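Local coordinates for uncharacterized protein (Enterococcus faecalis, PDB 3D3Y), which is of unknown function but resembles M16-family metallopeptidases and may bind a metal ion, at residues Q165-D168 / Q169-P172; Y235-P238 / I239-V242; E336-N339 / I340-G343. All coordinates share one frame; numbering follows the deposited sequence.

Contact 1. Residues Q165-D168 / Q169-P172; sequences QSED and QKIP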
ATOM      1  N   GLN A 165       4.643  -9.155 -17.818  1.00 38.59           N
ATOM      2  CA  GLN A 165       5.772 -10.095 -17.804  1.00 41.24           C
ATOM      3  C   GLN A 165       5.936 -10.773 -16.420  1.00 40.89           C
ATOM      4  O   GLN A 165       6.671 -11.760 -16.290  1.00 41.84           O
ATOM      5  CB  GLN A 165       7.067  -9.457 -18.323  1.00 40.48           C
ATOM      6  CG  GLN A 165       7.511  -8.183 -17.618  1.00 44.31           C
ATOM      7  CD  GLN A 165       8.779  -7.593 -18.234  1.00 45.69           C
ATOM      8  OE1 GLN A 165       8.745  -6.563 -18.946  1.00 48.73           O
ATOM      9  NE2 GLN A 165       9.922  -8.261 -17.970  1.00 49.11           N
ATOM     10  N   SER A 166       5.197 -10.287 -15.418  1.00 39.64           N
ATOM     11  CA  SER A 166       5.315 -10.820 -14.071  1.00 38.98           C
ATOM     12  C   SER A 166       3.996 -11.375 -13.551  1.00 38.91           C
ATOM     13  O   SER A 166       3.047 -10.602 -13.277  1.00 38.64           O
ATOM     14  CB  SER A 166       5.842  -9.746 -13.110  1.00 38.31           C
ATOM     15  OG  SER A 166       5.604 -10.143 -11.765  1.00 38.51           O
ATOM     16  N   GLU A 167       3.947 -12.694 -13.339  1.00 38.02           N
ATOM     17  CA  GLU A 167       2.732 -13.299 -12.778  1.00 38.63           C
ATOM     18  C   GLU A 167       2.368 -12.761 -11.373  1.00 37.27           C
ATOM     19  O   GLU A 167       1.204 -12.788 -10.977  1.00 37.58           O
ATOM     20  CB  GLU A 167       2.793 -14.829 -12.832  1.00 39.46           C
ATOM     21  CG  GLU A 167       1.804 -15.469 -13.903  1.00 44.67           C
ATOM     22  CD  GLU A 167       1.587 -14.631 -15.197  1.00 50.65           C
ATOM     23  OE1 GLU A 167       0.404 -14.425 -15.578  1.00 54.67           O
ATOM     24  OE2 GLU A 167       2.578 -14.170 -15.832  1.00 52.17           O
ATOM     25  N   ASP A 168       3.359 -12.246 -10.644  1.00 35.57           N
ATOM     26  CA  ASP A 168       3.117 -11.718  -9.301  1.00 34.77           C
ATOM     27  C   ASP A 168       2.620 -10.284  -9.304  1.00 34.15           C
ATOM     28  O   ASP A 168       1.688  -9.934  -8.575  1.00 33.80           O
ATOM     29  CB  ASP A 168       4.384 -11.824  -8.459  1.00 34.64           C
ATOM     30  CG  ASP A 168       4.941 -13.222  -8.416  1.00 36.86           C
ATOM     31  OD1 ASP A 168       4.174 -14.172  -8.219  1.00 39.34           O
ATOM     32  OD2 ASP A 168       6.167 -13.384  -8.584  1.00 41.60           O
ATOM     33  N   GLN A 169       3.251  -9.433 -10.109  1.00 34.00           N
ATOM     34  CA  GLN A 169       2.962  -7.996 -10.047  1.00 35.26           C
ATOM     35  C   GLN A 169       1.651  -7.616 -10.721  1.00 35.85           C
ATOM     36  O   GLN A 169       1.134  -6.532 -10.483  1.00 35.67           O
ATOM     37  CB  GLN A 169       4.095  -7.182 -10.653  1.00 34.76           C
ATOM     38  CG  GLN A 169       5.343  -7.156  -9.801  1.00 37.83           C
ATOM     39  CD  GLN A 169       5.221  -6.248  -8.572  1.00 38.29           C
ATOM     40  OE1 GLN A 169       4.275  -5.488  -8.432  1.00 41.53           O
ATOM     41  NE2 GLN A 169       6.173  -6.349  -7.685  1.00 38.69           N
ATOM     42  N   LYS A 170       1.134  -8.503 -11.578  1.00 36.05           N
ATOM     43  CA  LYS A 170      -0.169  -8.274 -12.216  1.00 37.58           C
ATOM     44  C   LYS A 170      -1.372  -8.472 -11.273  1.00 38.54           C
ATOM     45  O   LYS A 170      -2.513  -8.141 -11.618  1.00 38.83           O
ATOM     46  CB  LYS A 170      -0.291  -9.097 -13.507  1.00 37.54           C
ATOM     47  CG  LYS A 170      -0.163 -10.577 -13.338  1.00 38.73           C
ATOM     48  CD  LYS A 170      -0.633 -11.332 -14.585  1.00 43.71           C
ATOM     49  CE  LYS A 170       0.394 -11.298 -15.688  1.00 45.72           C
ATOM     50  NZ  LYS A 170      -0.099 -12.058 -16.889  1.00 50.22           N
ATOM     51  N   ILE A 171      -1.097  -8.935 -10.056  1.00 38.84           N
ATOM     52  CA  ILE A 171      -2.114  -9.180  -9.032  1.00 39.23           C
ATOM     53  C   ILE A 171      -2.158  -8.027  -8.017  1.00 39.02           C
ATOM     54  O   ILE A 171      -1.100  -7.658  -7.455  1.00 38.81           O
ATOM     55  CB  ILE A 171      -1.778 -10.499  -8.268  1.00 38.60           C
ATOM     56  CG1 ILE A 171      -1.434 -11.634  -9.238  1.00 39.59           C
ATOM     57  CG2 ILE A 171      -2.894 -10.908  -7.267  1.00 40.82           C
ATOM     58  CD1 ILE A 171      -2.582 -12.111 -10.154  1.00 41.67           C
ATOM     59  N   PRO A 172      -3.378  -7.504  -7.723  1.00 38.87           N
ATOM     60  CA  PRO A 172      -3.541  -6.483  -6.682  1.00 38.35           C
ATOM     61  C   PRO A 172      -3.239  -7.022  -5.290  1.00 38.76           C
ATOM     62  O   PRO A 172      -3.259  -8.234  -5.056  1.00 38.20           O
ATOM     63  CB  PRO A 172      -5.016  -6.092  -6.768  1.00 38.14           C
ATOM     64  CG  PRO A 172      -5.630  -6.962  -7.770  1.00 38.96           C
ATOM     65  CD  PRO A 172      -4.649  -7.857  -8.392  1.00 38.70           C
TER

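Contact 2. Residues Y235-P238 / I239-V242; sequences YNQP and IRNV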
ATOM      1  N   TYR A 235      10.676  -3.285  -7.395  1.00 34.41           N
ATOM      2  CA  TYR A 235      10.452  -4.104  -8.589  1.00 35.14           C
ATOM      3  C   TYR A 235      10.863  -3.288  -9.812  1.00 35.50           C
ATOM      4  O   TYR A 235      10.538  -2.105  -9.919  1.00 34.05           O
ATOM      5  CB  TYR A 235       8.993  -4.550  -8.728  1.00 35.34           C
ATOM      6  CG  TYR A 235       8.676  -5.195 -10.075  1.00 36.78           C
ATOM      7  CD1 TYR A 235       8.808  -6.585 -10.266  1.00 36.97           C
ATOM      8  CD2 TYR A 235       8.265  -4.416 -11.160  1.00 36.98           C
ATOM      9  CE1 TYR A 235       8.517  -7.184 -11.507  1.00 36.68           C
ATOM     10  CE2 TYR A 235       7.972  -5.005 -12.407  1.00 36.97           C
ATOM     11  CZ  TYR A 235       8.099  -6.376 -12.570  1.00 37.80           C
ATOM     12  OH  TYR A 235       7.792  -6.911 -13.805  1.00 38.14           O
ATOM     13  N   ASN A 236      11.559  -3.960 -10.727  1.00 36.12           N
ATOM     14  CA  ASN A 236      11.981  -3.388 -11.995  1.00 38.18           C
ATOM     15  C   ASN A 236      11.728  -4.390 -13.142  1.00 37.98           C
ATOM     16  O   ASN A 236      11.682  -5.612 -12.931  1.00 37.62           O
ATOM     17  CB  ASN A 236      13.480  -3.016 -11.902  1.00 40.24           C
ATOM     18  CG  ASN A 236      14.020  -2.441 -13.191  1.00 44.83           C
ATOM     19  OD1 ASN A 236      13.602  -1.350 -13.616  1.00 51.17           O
ATOM     20  ND2 ASN A 236      14.943  -3.178 -13.843  1.00 48.30           N
ATOM     21  N   GLN A 237      11.574  -3.879 -14.353  1.00 38.36           N
ATOM     22  CA  GLN A 237      11.415  -4.746 -15.527  1.00 39.49           C
ATOM     23  C   GLN A 237      11.972  -4.009 -16.723  1.00 40.48           C
ATOM     24  O   GLN A 237      12.047  -2.770 -16.695  1.00 41.03           O
ATOM     25  CB  GLN A 237       9.941  -5.062 -15.757  1.00 39.48           C
ATOM     26  CG  GLN A 237       9.055  -3.834 -15.865  1.00 37.01           C
ATOM     27  CD  GLN A 237       7.613  -4.203 -16.209  1.00 37.42           C
ATOM     28  OE1 GLN A 237       7.112  -5.254 -15.801  1.00 38.48           O
ATOM     29  NE2 GLN A 237       6.949  -3.338 -16.965  1.00 36.11           N
ATOM     30  N   PRO A 238      12.376  -4.745 -17.773  1.00 41.09           N
ATOM     31  CA  PRO A 238      12.873  -4.051 -18.957  1.00 41.26           C
ATOM     32  C   PRO A 238      11.816  -3.183 -19.636  1.00 41.67           C
ATOM     33  O   PRO A 238      10.608  -3.517 -19.614  1.00 40.35           O
ATOM     34  CB  PRO A 238      13.284  -5.195 -19.892  1.00 41.34           C
ATOM     35  CG  PRO A 238      13.410  -6.383 -19.024  1.00 41.95           C
ATOM     36  CD  PRO A 238      12.416  -6.208 -17.945  1.00 41.56           C
ATOM     37  N   ILE A 239      12.283  -2.067 -20.203  1.00 42.15           N
ATOM     38  CA  ILE A 239      11.522  -1.275 -21.162  1.00 42.75           C
ATOM     39  C   ILE A 239      11.326  -2.100 -22.446  1.00 43.35           C
ATOM     40  O   ILE A 239      12.290  -2.669 -22.970  1.00 43.06           O
ATOM     41  CB  ILE A 239      12.245   0.045 -21.477  1.00 42.61           C
ATOM     42  CG1 ILE A 239      12.226   0.958 -20.246  1.00 43.06           C
ATOM     43  CG2 ILE A 239      11.566   0.782 -22.609  1.00 42.30           C
ATOM     44  CD1 ILE A 239      13.557   1.587 -19.954  1.00 44.58           C
ATOM     45  N   ARG A 240      10.080  -2.176 -22.909  1.00 43.75           N
ATOM     46  CA  ARG A 240       9.714  -2.789 -24.184  1.00 45.02           C
ATOM     47  C   ARG A 240       9.765  -1.705 -25.266  1.00 44.61           C
ATOM     48  O   ARG A 240       9.373  -0.552 -25.037  1.00 43.35           O
ATOM     49  CB  ARG A 240       8.277  -3.341 -24.134  1.00 45.61           C
ATOM     50  CG  ARG A 240       7.971  -4.489 -23.139  1.00 47.86           C
ATOM     51  CD  ARG A 240       6.519  -4.342 -22.553  1.00 47.93           C
ATOM     52  NE  ARG A 240       6.494  -3.662 -21.252  1.00 53.94           N
ATOM     53  CZ  ARG A 240       5.397  -3.248 -20.597  1.00 55.48           C
ATOM     54  NH1 ARG A 240       5.537  -2.638 -19.428  1.00 56.51           N
ATOM     55  NH2 ARG A 240       4.166  -3.408 -21.096  1.00 56.11           N
ATOM     56  N   ASN A 241      10.214  -2.067 -26.460  1.00 45.12           N
ATOM     57  CA  ASN A 241      10.242  -1.084 -27.542  1.00 46.22           C
ATOM     58  C   ASN A 241       8.895  -0.815 -28.196  1.00 46.20           C
ATOM     59  O   ASN A 241       8.694   0.245 -28.804  1.00 47.60           O
ATOM     60  CB  ASN A 241      11.362  -1.370 -28.548  1.00 48.00           C
ATOM     61  CG  ASN A 241      12.720  -0.861 -28.049  1.00 50.99           C
ATOM     62  OD1 ASN A 241      12.881   0.342 -27.755  1.00 54.20           O
ATOM     63  ND2 ASN A 241      13.691  -1.768 -27.922  1.00 52.88           N
ATOM     64  N   VAL A 242       7.949  -1.728 -28.020  1.00 44.20           N
ATOM     65  CA  VAL A 242       6.620  -1.529 -28.565  1.00 43.65           C
ATOM     66  C   VAL A 242       5.639  -1.288 -27.401  1.00 42.68           C
ATOM     67  O   VAL A 242       5.705  -1.984 -26.383  1.00 43.11           O
ATOM     68  CB  VAL A 242       6.202  -2.746 -29.428  1.00 44.10           C
ATOM     69  CG1 VAL A 242       4.749  -2.643 -29.881  1.00 46.16           C
ATOM     70  CG2 VAL A 242       7.121  -2.892 -30.648  1.00 44.20           C
TER

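Contact 3. Residues E336-N339 / I340-G343; sequences ELEN and IRLG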
ATOM      1  N   GLU A 336       1.031  17.543 -23.933  1.00 30.22           N
ATOM      2  CA  GLU A 336       1.401  18.073 -22.624  1.00 29.73           C
ATOM      3  C   GLU A 336       2.703  17.482 -22.112  1.00 30.64           C
ATOM      4  O   GLU A 336       3.497  18.185 -21.515  1.00 30.39           O
ATOM      5  CB  GLU A 336       0.275  17.902 -21.600  1.00 30.35           C
ATOM      6  CG  GLU A 336      -0.992  18.741 -21.945  1.00 30.45           C
ATOM      7  CD  GLU A 336      -0.662  20.194 -22.282  1.00 33.24           C
ATOM      8  OE1 GLU A 336       0.279  20.767 -21.688  1.00 37.26           O
ATOM      9  OE2 GLU A 336      -1.334  20.784 -23.143  1.00 36.49           O
ATOM     10  N   LEU A 337       2.936  16.198 -22.358  1.00 30.62           N
ATOM     11  CA  LEU A 337       4.207  15.607 -21.958  1.00 31.40           C
ATOM     12  C   LEU A 337       5.393  16.242 -22.705  1.00 31.47           C
ATOM     13  O   LEU A 337       6.426  16.571 -22.110  1.00 31.07           O
ATOM     14  CB  LEU A 337       4.172  14.080 -22.112  1.00 31.45           C
ATOM     15  CG  LEU A 337       5.468  13.309 -21.811  1.00 33.17           C
ATOM     16  CD1 LEU A 337       5.985  13.662 -20.368  1.00 32.63           C
ATOM     17  CD2 LEU A 337       5.175  11.788 -21.942  1.00 32.20           C
ATOM     18  N   GLU A 338       5.240  16.429 -24.009  1.00 31.33           N
ATOM     19  CA  GLU A 338       6.248  17.115 -24.782  1.00 31.54           C
ATOM     20  C   GLU A 338       6.503  18.539 -24.268  1.00 30.86           C
ATOM     21  O   GLU A 338       7.658  18.995 -24.221  1.00 29.06           O
ATOM     22  CB  GLU A 338       5.859  17.129 -26.254  1.00 31.94           C
ATOM     23  CG  GLU A 338       5.986  15.725 -26.892  1.00 38.25           C
ATOM     24  CD  GLU A 338       7.385  15.091 -26.645  1.00 43.79           C
ATOM     25  OE1 GLU A 338       8.410  15.780 -26.889  1.00 44.19           O
ATOM     26  OE2 GLU A 338       7.436  13.912 -26.189  1.00 48.16           O
ATOM     27  N   ASN A 339       5.433  19.228 -23.872  1.00 29.30           N
ATOM     28  CA  ASN A 339       5.579  20.569 -23.343  1.00 29.91           C
ATOM     29  C   ASN A 339       6.443  20.599 -22.100  1.00 30.02           C
ATOM     30  O   ASN A 339       7.282  21.487 -21.952  1.00 30.98           O
ATOM     31  CB  ASN A 339       4.214  21.197 -23.055  1.00 30.37           C
ATOM     32  CG  ASN A 339       3.523  21.659 -24.323  1.00 30.93           C
ATOM     33  OD1 ASN A 339       4.168  21.826 -25.372  1.00 29.65           O
ATOM     34  ND2 ASN A 339       2.213  21.913 -24.228  1.00 31.78           N
ATOM     35  N   ILE A 340       6.224  19.643 -21.197  1.00 29.66           N
ATOM     36  CA  ILE A 340       7.104  19.518 -20.025  1.00 28.75           C
ATOM     37  C   ILE A 340       8.530  19.181 -20.488  1.00 29.46           C
ATOM     38  O   ILE A 340       9.486  19.793 -20.032  1.00 29.59           O
ATOM     39  CB  ILE A 340       6.590  18.461 -19.024  1.00 28.33           C
ATOM     40  CG1 ILE A 340       5.177  18.881 -18.489  1.00 27.67           C
ATOM     41  CG2 ILE A 340       7.619  18.257 -17.905  1.00 29.00           C
ATOM     42  CD1 ILE A 340       4.461  17.759 -17.692  1.00 27.18           C
ATOM     43  N   ARG A 341       8.688  18.200 -21.381  1.00 31.09           N
ATOM     44  CA  ARG A 341      10.042  17.897 -21.897  1.00 31.66           C
ATOM     45  C   ARG A 341      10.745  19.162 -22.415  1.00 31.42           C
ATOM     46  O   ARG A 341      11.957  19.361 -22.194  1.00 31.05           O
ATOM     47  CB  ARG A 341       9.997  16.827 -22.997  1.00 32.32           C
ATOM     48  CG  ARG A 341       9.626  15.467 -22.451  1.00 33.13           C
ATOM     49  CD  ARG A 341       9.368  14.382 -23.537  1.00 34.56           C
ATOM     50  NE  ARG A 341       9.439  13.073 -22.899  1.00 38.09           N
ATOM     51  CZ  ARG A 341       9.040  11.922 -23.434  1.00 41.91           C
ATOM     52  NH1 ARG A 341       8.453  11.890 -24.637  1.00 44.99           N
ATOM     53  NH2 ARG A 341       9.215  10.798 -22.741  1.00 39.42           N
ATOM     54  N   LEU A 342       9.982  20.016 -23.096  1.00 30.16           N
ATOM     55  CA  LEU A 342      10.522  21.272 -23.671  1.00 30.26           C
ATOM     56  C   LEU A 342      10.774  22.359 -22.624  1.00 30.00           C
ATOM     57  O   LEU A 342      11.391  23.371 -22.925  1.00 29.06           O
ATOM     58  CB  LEU A 342       9.594  21.808 -24.775  1.00 29.82           C
ATOM     59  CG  LEU A 342       9.540  20.972 -26.071  1.00 32.33           C
ATOM     60  CD1 LEU A 342       8.263  21.290 -26.883  1.00 33.09           C
ATOM     61  CD2 LEU A 342      10.789  21.215 -26.922  1.00 33.70           C
ATOM     62  N   GLY A 343      10.306  22.135 -21.396  1.00 30.27           N
ATOM     63  CA  GLY A 343      10.516  23.119 -20.323  1.00 29.90           C
ATOM     64  C   GLY A 343       9.513  24.242 -20.412  1.00 30.61           C
ATOM     65  O   GLY A 343       9.733  25.332 -19.873  1.00 29.75           O
TER

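Contact 1. Residues Q165-D168 / Q169-P172
Glu167 and Lys170 run alongside each other in the same direction, their charged ends meeting in a salt bridge in which Lys170 NZ stands 2.8 Å from Glu167 OE1. The ammonium reaches the carboxylate on its syn side, 27° out of the carboxylate plane. Lys170 can follow Glu167 because its CG is set between the backbone N and the carbonyl carbon (chi1 59°), which rests that methylene 3.2 Å from Ser166 O before the chain bends back toward the carboxylate. On another flank, Ser166 OG takes the N-H of Gln169 in a nearly straight bond (3.0 Å, 164°) and a weak one from Asp168 N. Together with the weak bond from Lys170 N to Ser166 O, this makes an ST motif that overlaps the type I turn from Asp168 to Ile171. The Asp168 carboxylate turns elsewhere, to Arg34 and His37 N, and the amide of Gln169 is held by Gly83, Asn84 and Arg312. Asn164 OD1 is a second partner of Lys170 NZ, so the ammonium is shared between a carboxylate and an amide oxygen. Such surroundings would be expected to favour the charged form of Lys170, while the serine hydroxyl satisfies the N-H of Gln169 and only weakly that of Asp168.

Contact 2. Residues Y235-P238 / I239-V242
Gln237 and Arg240 approach each other with their side-chain ends in an extended loop segment. From its backbone, Gln237 first presents CB to the ring of Tyr235, 3.9 Å from Tyr235 CE2. A chi1 of 54° tucks CG in between the two backbone branches, and CG also keeps to this ring, 3.8 Å from Tyr235 CE2. The chain then extends to CD, where the amide divides its two ends. OE1 accepts the hydroxyl of Tyr235 at 2.7 Å from Tyr235 OH, on a lone pair in the carbonyl plane with a C=O...donor angle of 132°. NE2 donates to Tyr162 O. Both bonds are consistent with the modelled orientation of the amide. The 2.9 Å between Gln237 NE2 and Arg240 NH1 brings two donors together, an unfavourable and doubtful approach and not a hydrogen bond. The guanidinium plane stands 89° from that of the amide, brought there by an arginine chain bent at chi2 and chi3, and Pro238 O lies at its edge. Arg240 makes a cation-pi contact with Tyr162, at the end of helix 150-162, and the Tyr235 ring meets that of Phe163 just beyond. Ile239 and Arg240 rest on strand 411-421, touching Gln413, as the chain heads for strand 244-251.

Contact 3. Residues E336-N339 / I340-G343
Glu338 and Arg341 join across the last turn of helix 326-341, which closes in a Schellman motif at Gly343. Arg341 NH1 donates to Glu338 OE2 at 2.7 Å (157°), a salt bridge that meets the oxygen nearly along its C-O axis and lies close to the guanidinium plane, although the carboxylate plane is turned 63° from it. The other guanidinium nitrogens are also bonded: NE gives its hydrogen to Ala407 O, and NH2 has a partner outside these two segments. Leu337 CD2 caps the middle of one guanidinium face from 4.1 Å. The arginine reaches this place by an extended chain from CG to NE. Along the backbone, Ile340 N, Arg341 N and Leu342 N are satisfied by the carbonyls of Glu336, Leu337 and Glu338. Beyond them Arg341 O accepts from Gln404 NE2 and Asn339 OD1 takes Lys344 NZ, whereas Asn339 ND2 makes a weak bond to OE1 of the buried Glu336. Leu337 and Ile340 pack against Phe278 and Phe282 of helix 272-284 and against Ala407 of helix 400-409. With a positive phi of 81°, Gly343 turns the chain out of the helix, and its N donates to Ile340 O at 2.8 Å.

In the fold
Contacts 1 and 2 form one neighbourhood, their centres about 14 Å apart. The Gln165 side chain packs against Gln237 and Pro238, with Gln165 NE2 3.2 Å from Pro238 CD, while Ser166 CB comes within 3.5 Å of Tyr235 OH. The loop of contact 1 follows helix 150-162 in the first half of the chain. Contact 2 belongs to the linker leading into strand 244-251 of the second sheet, so their packing joins the two halves. Contact 3 is remote, at the far end of a helix in the second half: its centre lies about 22 Å from the centre of contact 2 and about 31 Å from that of contact 1. No metal or ligand site is defined at any of the three.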